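Local coordinates for protein endo-1,4-b-d-mannanase (Trichoderma reesei, PDB 1QNR) that hydrolyses the beta-1,4-mannosidic linkages within mannan chains, acting as an endo-mannanase of glycoside hydrolase family 5, at residues Gly315-Ser320 with Thr324-Ser329; Trp306-Thr311 with Ser330-Leu335; Ser40-Ile45 with Val96-Gln101; Cys29-Asn34 with Ser115-Ile120. All blocks are in the same frame, centred on the assembly; numbering follows the deposited sequence.

Contact 1. Residues Gly315-Ser320 with Thr324-Ser329; sequences GAQSNS and TVWYNS. With NAG (2-acetamido-2-deoxy-beta-D-glucopyranose), chain I.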
# COMPACT_ATOMS: atom_id res chain seq x y z
N GLY A 315 -7.01 8.30 25.78
CA GLY A 315 -6.48 9.65 25.56
C GLY A 315 -5.20 9.67 24.73
O GLY A 315 -4.75 10.78 24.44
N ALA A 316 -4.59 8.57 24.37
CA ALA A 316 -3.43 8.60 23.49
C ALA A 316 -3.85 8.88 22.04
O ALA A 316 -4.92 8.34 21.59
CB ALA A 316 -2.70 7.25 23.64
N GLN A 317 -2.97 9.51 21.28
CA GLN A 317 -3.15 9.65 19.83
C GLN A 317 -2.31 8.61 19.09
O GLN A 317 -1.29 8.09 19.59
CB GLN A 317 -2.82 11.09 19.33
CG GLN A 317 -1.31 11.36 19.38
CD GLN A 317 -1.06 12.89 19.20
OE1 GLN A 317 -1.81 13.73 19.77
NE2 GLN A 317 -0.01 13.20 18.46
N SER A 318 -2.75 8.27 17.87
CA SER A 318 -1.97 7.39 17.00
C SER A 318 -0.67 8.02 16.57
O SER A 318 -0.46 9.24 16.63
CB SER A 318 -2.85 7.13 15.73
OG SER A 318 -3.03 8.30 14.89
N ASN A 319 0.18 7.17 15.92
CA ASN A 319 1.34 7.70 15.18
C ASN A 319 0.84 8.71 14.17
O ASN A 319 -0.33 8.62 13.64
CB ASN A 319 2.04 6.51 14.42
CG ASN A 319 2.92 5.67 15.34
OD1 ASN A 319 2.81 5.61 16.56
ND2 ASN A 319 3.82 4.87 14.71
N SER A 320 1.62 9.69 13.72
CA SER A 320 1.21 10.74 12.79
C SER A 320 2.39 11.43 12.12
O SER A 320 3.54 11.21 12.58
CB SER A 320 0.33 11.80 13.52
OG SER A 320 1.14 12.54 14.48
N THR A 324 -1.08 13.79 8.12
CA THR A 324 -2.23 13.16 8.81
C THR A 324 -3.49 14.00 8.72
O THR A 324 -3.52 15.25 8.92
CB THR A 324 -1.82 12.94 10.29
OG1 THR A 324 -0.81 11.95 10.36
CG2 THR A 324 -3.04 12.53 11.13
N VAL A 325 -4.62 13.32 8.37
CA VAL A 325 -5.98 13.90 8.38
C VAL A 325 -6.64 13.26 9.58
O VAL A 325 -6.92 12.05 9.62
CB VAL A 325 -6.73 13.62 7.07
CG1 VAL A 325 -8.18 14.15 7.19
CG2 VAL A 325 -6.01 14.17 5.84
N TRP A 326 -6.85 14.01 10.67
CA TRP A 326 -7.38 13.48 11.93
C TRP A 326 -8.89 13.24 11.86
O TRP A 326 -9.65 14.14 11.37
CB TRP A 326 -7.10 14.46 13.09
CG TRP A 326 -5.61 14.61 13.42
CD1 TRP A 326 -4.77 15.66 13.00
CD2 TRP A 326 -4.83 13.69 14.20
NE1 TRP A 326 -3.51 15.36 13.48
CE2 TRP A 326 -3.52 14.18 14.18
CE3 TRP A 326 -5.08 12.48 14.84
CZ2 TRP A 326 -2.49 13.53 14.86
CZ3 TRP A 326 -4.04 11.79 15.50
CH2 TRP A 326 -2.73 12.36 15.50
N TYR A 327 -9.36 12.07 12.33
CA TYR A 327 -10.83 11.81 12.26
C TYR A 327 -11.61 12.92 13.00
O TYR A 327 -11.23 13.44 14.07
CB TYR A 327 -11.09 10.50 13.04
CG TYR A 327 -12.58 10.14 13.14
CD1 TYR A 327 -13.39 9.98 12.01
CD2 TYR A 327 -13.13 10.03 14.43
CE1 TYR A 327 -14.72 9.69 12.17
CE2 TYR A 327 -14.49 9.79 14.55
CZ TYR A 327 -15.24 9.59 13.43
OH TYR A 327 -16.59 9.30 13.59
N ASN A 328 -12.72 13.34 12.37
CA ASN A 328 -13.67 14.32 12.92
C ASN A 328 -13.18 15.76 12.85
O ASN A 328 -13.92 16.68 13.29
CB ASN A 328 -14.06 14.01 14.40
CG ASN A 328 -15.47 13.56 14.44
OD1 ASN A 328 -16.23 13.30 13.53
ND2 ASN A 328 -15.96 13.41 15.73
N SER A 329 -12.03 16.07 12.29
CA SER A 329 -11.52 17.42 12.11
C SER A 329 -12.15 18.10 10.91
O SER A 329 -12.87 17.51 10.08
CB SER A 329 -10.00 17.34 11.96
OG SER A 329 -9.61 16.77 10.66
C1 NAG I . -17.36 12.88 16.34
C2 NAG I . -17.34 12.32 17.74
C3 NAG I . -18.75 12.02 18.18
C4 NAG I . -19.59 13.28 17.90
C5 NAG I . -19.50 13.87 16.49
C6 NAG I . -20.13 15.25 16.43
C7 NAG I . -15.34 11.12 18.47
C8 NAG I . -14.51 9.87 18.37
N2 NAG I . -16.47 11.09 17.75
O3 NAG I . -18.58 11.81 19.61
O4 NAG I . -21.00 12.96 18.09
O5 NAG I . -18.11 14.13 16.18
O6 NAG I . -20.30 15.58 15.07
O7 NAG I . -14.99 12.00 19.13
O HOH W 1 -1.63 9.54 11.35
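S320 is the tightly held point of this contact: its CB lies 3.4 Å from T324 OG1 and also rests on W326, 3.6 Å from CZ2. T324 packs from the same segment as W326, its CG2 over the centre of one face of the indole, 3.5 Å above the plane. With CG beside its backbone N (chi1 -67°), W326 sends its six-membered ring to the loop 315-320, where the buried S318 OG comes 3.7 Å from CZ3. S318 OG is bound to N319 O and D310 N. The other flank is looser: exposed Q317 only grazes CH2 with CB at 4.0 Å, its amide plane 56° from the ring. No direct hydrogen bond crosses; a water links T324 OG1 to N319 O, and D321 N also bonds T324 OG1. With W326 replaced by an alanine, S320 CB and T324 CG2 would probably lose the ring they pack on, opening a gap between loop and strand. Beyond W326 a type II turn presents N328, whose ND2 carries N-linked NAG. The whole excursion, with short strand 325-326, links the last barrel strand, 300-309, to the last helix, 330-343, of the TIM barrel.

Contact 2. Residues Trp306-Thr311 with Ser330-Leu335; sequences WQWGDT and SNWQCL
W308 and W332 meet because both place CG opposite their own backbone N, with chi1 of -165° and 168°, which carries both indoles out from strand and helix in a common direction, one alongside the other. The evidence for contact is narrow but clear. CH2, at the far end of the W308 six-membered ring, stands 4.1 Å from W332 NE1 and equally 4.1 Å from CD1, approaching the W332 five-membered ring at its edge and near its plane. The ring planes are 83° apart and the centroids 6.0 Å apart, an oblique pairing held by van der Waals contact with no hydrogen bond between the segments.

Each ring is fixed by its own N-H. W308 NE1 donates to D310 OD2 at 2.9 Å, with the oxygen close to the indole plane, which restrains rotation of the ring; D310 OD1 uses its anti lone pair for T311 N, also at 2.9 Å, so both carboxylate oxygens are engaged. D310 OD2 takes a further bond to H44 ND1. W332 NE1 is paired with S48 OG, and Y327 packs edge-to-face with the W332 ring.

In the fold, W308 lies near the end of barrel strand 300-309, just past the cis peptide before Q307, a feature seen at this strand in many clan GH-A relatives. T41, H44 and I45 of helix 35-47 pack on W308, T24 of strand 21-25 touches it too, and helix 330-343, which carries W332, is tied by the C334-C284 disulfide to helix 283-295.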
# COMPACT_ATOMS: atom_id res chain seq x y z
N TRP A 306 -2.97 9.65 2.08
CA TRP A 306 -2.00 9.42 3.17
C TRP A 306 -2.14 10.57 4.15
O TRP A 306 -1.85 11.75 3.73
CB TRP A 306 -0.54 9.33 2.59
CG TRP A 306 0.44 9.05 3.72
CD1 TRP A 306 1.00 9.96 4.58
CD2 TRP A 306 0.98 7.76 4.11
NE1 TRP A 306 1.83 9.33 5.48
CE2 TRP A 306 1.85 7.95 5.21
CE3 TRP A 306 0.81 6.46 3.60
CZ2 TRP A 306 2.51 6.93 5.84
CZ3 TRP A 306 1.55 5.41 4.20
CH2 TRP A 306 2.38 5.62 5.32
N GLN A 307 -2.66 10.43 5.39
CA GLN A 307 -2.99 9.14 6.01
C GLN A 307 -4.02 9.40 7.13
O GLN A 307 -4.23 10.54 7.58
CB GLN A 307 -1.75 8.50 6.66
CG GLN A 307 -1.10 9.35 7.81
CD GLN A 307 -0.03 8.57 8.59
OE1 GLN A 307 -0.05 7.36 8.80
NE2 GLN A 307 0.99 9.32 9.12
N TRP A 308 -4.69 8.30 7.59
CA TRP A 308 -5.59 8.42 8.73
C TRP A 308 -4.88 8.75 10.04
O TRP A 308 -3.82 8.18 10.31
CB TRP A 308 -6.29 7.01 8.89
CG TRP A 308 -7.53 7.00 9.79
CD1 TRP A 308 -7.60 6.69 11.10
CD2 TRP A 308 -8.82 7.47 9.37
NE1 TRP A 308 -8.94 6.84 11.54
CE2 TRP A 308 -9.69 7.38 10.49
CE3 TRP A 308 -9.34 7.91 8.12
CZ2 TRP A 308 -11.07 7.71 10.43
CZ3 TRP A 308 -10.71 8.25 8.07
CH2 TRP A 308 -11.55 8.16 9.24
N GLY A 309 -5.49 9.64 10.84
CA GLY A 309 -5.05 9.86 12.24
C GLY A 309 -6.26 9.64 13.17
O GLY A 309 -7.38 9.95 12.75
N ASP A 310 -5.97 9.03 14.32
CA ASP A 310 -7.12 8.82 15.25
C ASP A 310 -6.61 8.85 16.69
O ASP A 310 -5.39 9.01 16.96
CB ASP A 310 -7.79 7.44 14.93
CG ASP A 310 -9.30 7.51 15.10
OD1 ASP A 310 -9.82 8.18 16.05
OD2 ASP A 310 -10.01 6.83 14.28
N THR A 311 -7.53 8.77 17.65
CA THR A 311 -7.18 8.79 19.07
C THR A 311 -7.95 7.72 19.81
O THR A 311 -8.96 7.15 19.24
CB THR A 311 -7.50 10.18 19.71
OG1 THR A 311 -8.92 10.40 19.75
CG2 THR A 311 -6.81 11.31 18.95
N SER A 330 -11.84 19.42 10.75
CA SER A 330 -12.29 20.13 9.57
C SER A 330 -11.68 19.54 8.29
O SER A 330 -12.34 19.53 7.23
CB SER A 330 -11.94 21.63 9.65
OG SER A 330 -10.62 21.92 9.89
N ASN A 331 -10.43 19.05 8.29
CA ASN A 331 -9.87 18.42 7.11
C ASN A 331 -10.55 17.06 6.88
O ASN A 331 -10.67 16.69 5.69
CB ASN A 331 -8.35 18.22 7.29
CG ASN A 331 -7.50 19.49 7.16
OD1 ASN A 331 -6.30 19.50 7.62
ND2 ASN A 331 -8.09 20.49 6.55
N TRP A 332 -11.01 16.33 7.88
CA TRP A 332 -11.84 15.12 7.64
C TRP A 332 -13.10 15.54 6.92
O TRP A 332 -13.57 14.82 6.03
CB TRP A 332 -12.06 14.40 8.99
CG TRP A 332 -13.11 13.32 8.97
CD1 TRP A 332 -12.93 11.98 8.75
CD2 TRP A 332 -14.54 13.46 9.16
NE1 TRP A 332 -14.14 11.29 8.77
CE2 TRP A 332 -15.12 12.20 9.05
CE3 TRP A 332 -15.34 14.59 9.49
CZ2 TRP A 332 -16.51 11.95 9.15
CZ3 TRP A 332 -16.70 14.35 9.64
CH2 TRP A 332 -17.26 13.08 9.49
N GLN A 333 -13.77 16.65 7.32
CA GLN A 333 -15.02 17.05 6.61
C GLN A 333 -14.66 17.30 5.15
O GLN A 333 -15.42 16.85 4.27
CB GLN A 333 -15.63 18.31 7.28
CG GLN A 333 -16.71 19.23 6.70
CD GLN A 333 -17.11 20.62 7.13
OE1 GLN A 333 -18.09 21.35 6.67
NE2 GLN A 333 -16.45 21.40 8.04
N CYS A 334 -13.63 18.05 4.89
CA CYS A 334 -13.26 18.45 3.52
C CYS A 334 -12.80 17.30 2.57
O CYS A 334 -13.23 17.24 1.41
CB CYS A 334 -12.15 19.47 3.56
SG CYS A 334 -11.54 20.05 1.96
N LEU A 335 -11.96 16.42 3.13
CA LEU A 335 -11.30 15.39 2.30
C LEU A 335 -11.82 13.99 2.44
O LEU A 335 -11.40 13.06 1.72
CB LEU A 335 -9.77 15.42 2.69
CG LEU A 335 -9.07 16.73 2.28
CD1 LEU A 335 -7.61 16.74 2.79
CD2 LEU A 335 -9.13 16.99 0.77

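Contact 3. Residues Ser40-Ile45 with Val96-Gln101; sequences STFSHI and VQSAEQ
F42 reaches across from helix 35-47 to S98 and A99 of helix 90-102, a pairing of the first two outer helices of the TIM barrel, which follow the adjacent parallel strands 21-25 and 52-54. The ring is presented to the second helix by its rim. S98 C and A99 N both lie at the edge in the ring plane, and A99 N is 3.8 Å from CD2, so the backbone of helix 90-102 meets the ring side-on. Two torsions set this up: F42 CG sits beside its backbone N (chi1 -81°), and chi2 of 10° keeps CA nearly in the ring plane on the CD1 side, leaving CD2 and CE2 to lead toward the partner helix.

S98 comes in differently. Its OG, obliquely placed against the ring, approaches CD2 to 3.4 Å and also lies 3.8 Å from F42 CB. The hydroxyl's polar need is met by D39 OD1, on the same helix as F42, so a hydrogen bond joins the helices beside the apolar contact. No hydrogen bond is made between the two six-residue segments themselves.

All three residues that touch are buried. V95, H102, L104 and C29 add to the packing round F42, while A99 also rests on L106 of strand 105-109. With an alanine here instead of F42, S98 and A99 would be likely to lose their only side-chain partner in 40-45, opening a gap between the helices. The A99 methyl touches the far corner of the same ring edge, CB standing 4.1 Å from F42 CE2.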
# COMPACT_ATOMS: atom_id res chain seq x y z
N SER A 40 -11.89 0.74 17.63
CA SER A 40 -12.43 2.10 17.51
C SER A 40 -11.98 2.76 16.21
O SER A 40 -12.76 3.46 15.56
CB SER A 40 -12.08 2.97 18.74
OG SER A 40 -10.69 3.06 18.98
N THR A 41 -10.75 2.53 15.78
CA THR A 41 -10.24 3.14 14.55
C THR A 41 -11.01 2.60 13.33
O THR A 41 -11.47 3.37 12.45
CB THR A 41 -8.74 2.82 14.41
OG1 THR A 41 -8.03 3.35 15.58
CG2 THR A 41 -8.13 3.47 13.15
N PHE A 42 -11.20 1.26 13.26
CA PHE A 42 -11.96 0.69 12.12
C PHE A 42 -13.43 1.06 12.19
O PHE A 42 -14.07 1.23 11.11
CB PHE A 42 -11.71 -0.83 12.03
CG PHE A 42 -10.42 -1.21 11.36
CD1 PHE A 42 -9.41 -0.31 11.01
CD2 PHE A 42 -10.25 -2.55 11.00
CE1 PHE A 42 -8.24 -0.73 10.31
CE2 PHE A 42 -9.12 -2.96 10.33
CZ PHE A 42 -8.10 -2.05 9.98
N SER A 43 -14.00 1.24 13.39
CA SER A 43 -15.40 1.75 13.45
C SER A 43 -15.49 3.10 12.78
O SER A 43 -16.38 3.43 11.97
CB SER A 43 -15.89 1.77 14.94
OG SER A 43 -17.26 2.28 14.98
N HIS A 44 -14.54 4.03 13.03
CA HIS A 44 -14.55 5.39 12.47
C HIS A 44 -14.33 5.41 10.96
O HIS A 44 -14.98 6.17 10.21
CB HIS A 44 -13.44 6.21 13.16
CG HIS A 44 -13.62 6.33 14.63
ND1 HIS A 44 -12.54 6.69 15.43
CD2 HIS A 44 -14.67 6.18 15.50
CE1 HIS A 44 -12.89 6.72 16.71
NE2 HIS A 44 -14.19 6.42 16.79
N ILE A 45 -13.37 4.56 10.49
CA ILE A 45 -13.16 4.48 9.01
C ILE A 45 -14.41 3.93 8.31
O ILE A 45 -14.85 4.51 7.30
CB ILE A 45 -11.93 3.56 8.75
CG1 ILE A 45 -10.67 4.26 9.22
CG2 ILE A 45 -11.81 3.15 7.27
CD1 ILE A 45 -9.40 3.36 9.16
N VAL A 96 -6.96 -8.22 10.67
CA VAL A 96 -7.83 -8.92 9.67
C VAL A 96 -9.18 -9.34 10.29
O VAL A 96 -10.21 -9.13 9.61
CB VAL A 96 -7.09 -10.16 9.14
CG1 VAL A 96 -7.97 -10.98 8.19
CG2 VAL A 96 -5.78 -9.74 8.45
N GLN A 97 -9.22 -9.77 11.55
CA GLN A 97 -10.47 -10.11 12.25
C GLN A 97 -11.39 -8.89 12.30
O GLN A 97 -12.60 -8.98 12.01
CB GLN A 97 -10.15 -10.66 13.68
CG GLN A 97 -11.45 -10.95 14.45
CD GLN A 97 -11.34 -11.30 15.90
OE1 GLN A 97 -12.36 -11.17 16.70
NE2 GLN A 97 -10.24 -11.78 16.39
N SER A 98 -10.84 -7.71 12.65
CA SER A 98 -11.65 -6.46 12.75
C SER A 98 -12.12 -6.00 11.40
O SER A 98 -13.24 -5.46 11.21
CB SER A 98 -10.76 -5.40 13.49
OG SER A 98 -11.57 -4.22 13.69
N ALA A 99 -11.27 -6.15 10.33
CA ALA A 99 -11.74 -5.79 8.96
C ALA A 99 -12.91 -6.68 8.57
O ALA A 99 -13.92 -6.20 7.99
CB ALA A 99 -10.56 -5.96 7.97
N GLU A 100 -12.84 -8.00 8.86
CA GLU A 100 -14.00 -8.87 8.56
C GLU A 100 -15.26 -8.39 9.31
O GLU A 100 -16.36 -8.35 8.69
CB GLU A 100 -13.67 -10.31 9.01
CG GLU A 100 -12.56 -10.99 8.18
CD GLU A 100 -12.20 -12.37 8.68
OE1 GLU A 100 -12.50 -12.76 9.82
OE2 GLU A 100 -11.53 -13.08 7.89
N GLN A 101 -15.14 -7.99 10.56
CA GLN A 101 -16.32 -7.57 11.34
C GLN A 101 -16.89 -6.25 10.86
O GLN A 101 -18.13 -6.04 10.94
CB GLN A 101 -15.89 -7.43 12.82
CG GLN A 101 -16.90 -6.84 13.81
CD GLN A 101 -16.23 -6.63 15.19
OE1 GLN A 101 -15.48 -7.56 15.63
NE2 GLN A 101 -16.52 -5.44 15.64

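Contact 4. Residues Cys29-Asn34 with Ser115-Ile120; sequences CSFLTN and SDYGGI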
# COMPACT_ATOMS: atom_id res chain seq x y z
N CYS A 29 -1.88 0.79 12.03
CA CYS A 29 -2.94 -0.06 12.57
C CYS A 29 -2.45 -1.48 12.89
O CYS A 29 -2.80 -2.16 13.87
CB CYS A 29 -4.08 -0.12 11.46
SG CYS A 29 -5.29 1.32 11.46
N SER A 30 -1.48 -1.95 12.03
CA SER A 30 -0.91 -3.31 12.21
C SER A 30 -0.09 -3.52 13.47
O SER A 30 0.20 -4.69 13.79
CB SER A 30 0.14 -3.58 11.04
OG SER A 30 -0.62 -3.44 9.83
N PHE A 31 0.32 -2.43 14.16
CA PHE A 31 1.22 -2.58 15.32
C PHE A 31 0.50 -2.20 16.62
O PHE A 31 1.14 -2.12 17.68
CB PHE A 31 2.47 -1.66 15.09
CG PHE A 31 3.13 -1.84 13.73
CD1 PHE A 31 3.28 -3.13 13.18
CD2 PHE A 31 3.70 -0.74 13.09
CE1 PHE A 31 3.92 -3.25 11.91
CE2 PHE A 31 4.39 -0.89 11.89
CZ PHE A 31 4.45 -2.14 11.26
N LEU A 32 -0.79 -1.96 16.56
CA LEU A 32 -1.57 -1.69 17.80
C LEU A 32 -1.65 -2.97 18.64
O LEU A 32 -2.09 -4.02 18.13
CB LEU A 32 -2.98 -1.20 17.40
CG LEU A 32 -3.01 0.15 16.71
CD1 LEU A 32 -4.44 0.44 16.17
CD2 LEU A 32 -2.57 1.34 17.58
N THR A 33 -1.43 -2.88 19.95
CA THR A 33 -1.48 -4.09 20.78
C THR A 33 -2.78 -4.19 21.58
O THR A 33 -3.12 -5.29 22.07
CB THR A 33 -0.35 -4.18 21.81
OG1 THR A 33 -0.33 -3.04 22.67
CG2 THR A 33 0.98 -4.41 21.08
N ASN A 34 -3.53 -3.10 21.72
CA ASN A 34 -4.80 -3.16 22.42
C ASN A 34 -5.91 -3.36 21.37
O ASN A 34 -6.11 -2.46 20.52
CB ASN A 34 -4.94 -1.83 23.21
CG ASN A 34 -6.20 -1.85 24.04
OD1 ASN A 34 -7.07 -2.69 23.92
ND2 ASN A 34 -6.26 -0.93 25.01
N SER A 115 13.90 2.34 5.08
CA SER A 115 14.39 1.67 6.30
C SER A 115 13.47 1.72 7.51
O SER A 115 13.73 1.11 8.53
CB SER A 115 15.83 2.22 6.63
OG SER A 115 16.62 1.84 5.52
N ASP A 116 12.27 2.37 7.34
CA ASP A 116 11.31 2.38 8.41
C ASP A 116 10.78 0.97 8.65
O ASP A 116 10.26 0.36 7.67
CB ASP A 116 10.15 3.38 8.12
CG ASP A 116 10.74 4.76 7.69
OD1 ASP A 116 11.36 5.45 8.51
OD2 ASP A 116 10.62 5.14 6.52
N TYR A 117 10.77 0.45 9.89
CA TYR A 117 10.33 -0.91 10.18
C TYR A 117 11.19 -1.92 9.39
O TYR A 117 10.71 -2.99 8.97
CB TYR A 117 8.81 -1.09 10.03
CG TYR A 117 8.06 -0.08 10.87
CD1 TYR A 117 7.93 -0.27 12.25
CD2 TYR A 117 7.56 1.10 10.33
CE1 TYR A 117 7.32 0.68 13.09
CE2 TYR A 117 6.96 2.08 11.16
CZ TYR A 117 6.86 1.83 12.50
OH TYR A 117 6.19 2.80 13.29
N GLY A 118 12.50 -1.60 9.29
CA GLY A 118 13.53 -2.51 8.75
C GLY A 118 13.83 -2.33 7.29
O GLY A 118 14.88 -1.83 6.86
N GLY A 119 12.90 -2.77 6.42
CA GLY A 119 13.00 -2.57 4.98
C GLY A 119 14.06 -3.46 4.34
O GLY A 119 14.73 -4.32 4.96
N ILE A 120 14.35 -3.12 3.05
CA ILE A 120 15.42 -3.71 2.25
C ILE A 120 16.72 -3.60 3.09
O ILE A 120 17.54 -4.54 3.07
CB ILE A 120 15.56 -3.03 0.87
CG1 ILE A 120 14.40 -3.59 -0.01
CG2 ILE A 120 16.95 -3.32 0.24
CD1 ILE A 120 14.29 -2.99 -1.43
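F31 and Y117 alone carry this contact, ring against ring. CE2 of F31 stands over the centre of one face of Y117, 3.5 Å above its plane and 3.5 Å from Y117 CE1. The rings are neither stacked nor edge-to-face; their planes make 39° and their centroids are 4.7 Å apart, so one corner of the phenylalanine dips onto the tyrosine. In both residues CG sits beside the backbone N (chi1 -51° for F31, -55° for Y117), which turns the rings toward each other.

Y117 occupies the third position of a type II turn from S115 to G118, closed by a weak bond from G118 N to S115 O, and its phi is positive, as this position requires. The Y117 backbone is also bonded to that of D60, and N319 touches its side chain.

F31 ends a short 3-10 segment. There the C29-C26 disulfide and the bonds S30 OG to W56 O and S30 O to T91 OG1 fasten the chain, and the F31 side chain also touches N59. Both loops follow barrel strands, 21-25 and 105-109, on the end where TIM barrels carry their active site.

No hydrogen bond joins the segments. The attraction is therefore mainly dispersion between aromatic carbons, and the pair's position probably depends largely on how the two loops are held.

Along the chain the contacts form two nested pairs: contact 3 lies within the loop closed by contact 4, and, much later, contact 1 lies within the loop closed by contact 2. Contacts 1 and 2 are closest, centres 8 Å apart, and share the barrel sheet through neighbouring strands 300-309 and 325-326, with V325 N bonding Q307 O. The other centres lie about 16 to 21 Å apart. Chain far apart in sequence meets at H44 of helix 35-47, which bonds D310 after strand 300-309 and stacks on Y327. C29 on F42 and N319 on Y117 add loop packing, while the barrel itself is closed by the parallel pairing of strand 21-25 with strand 300-309.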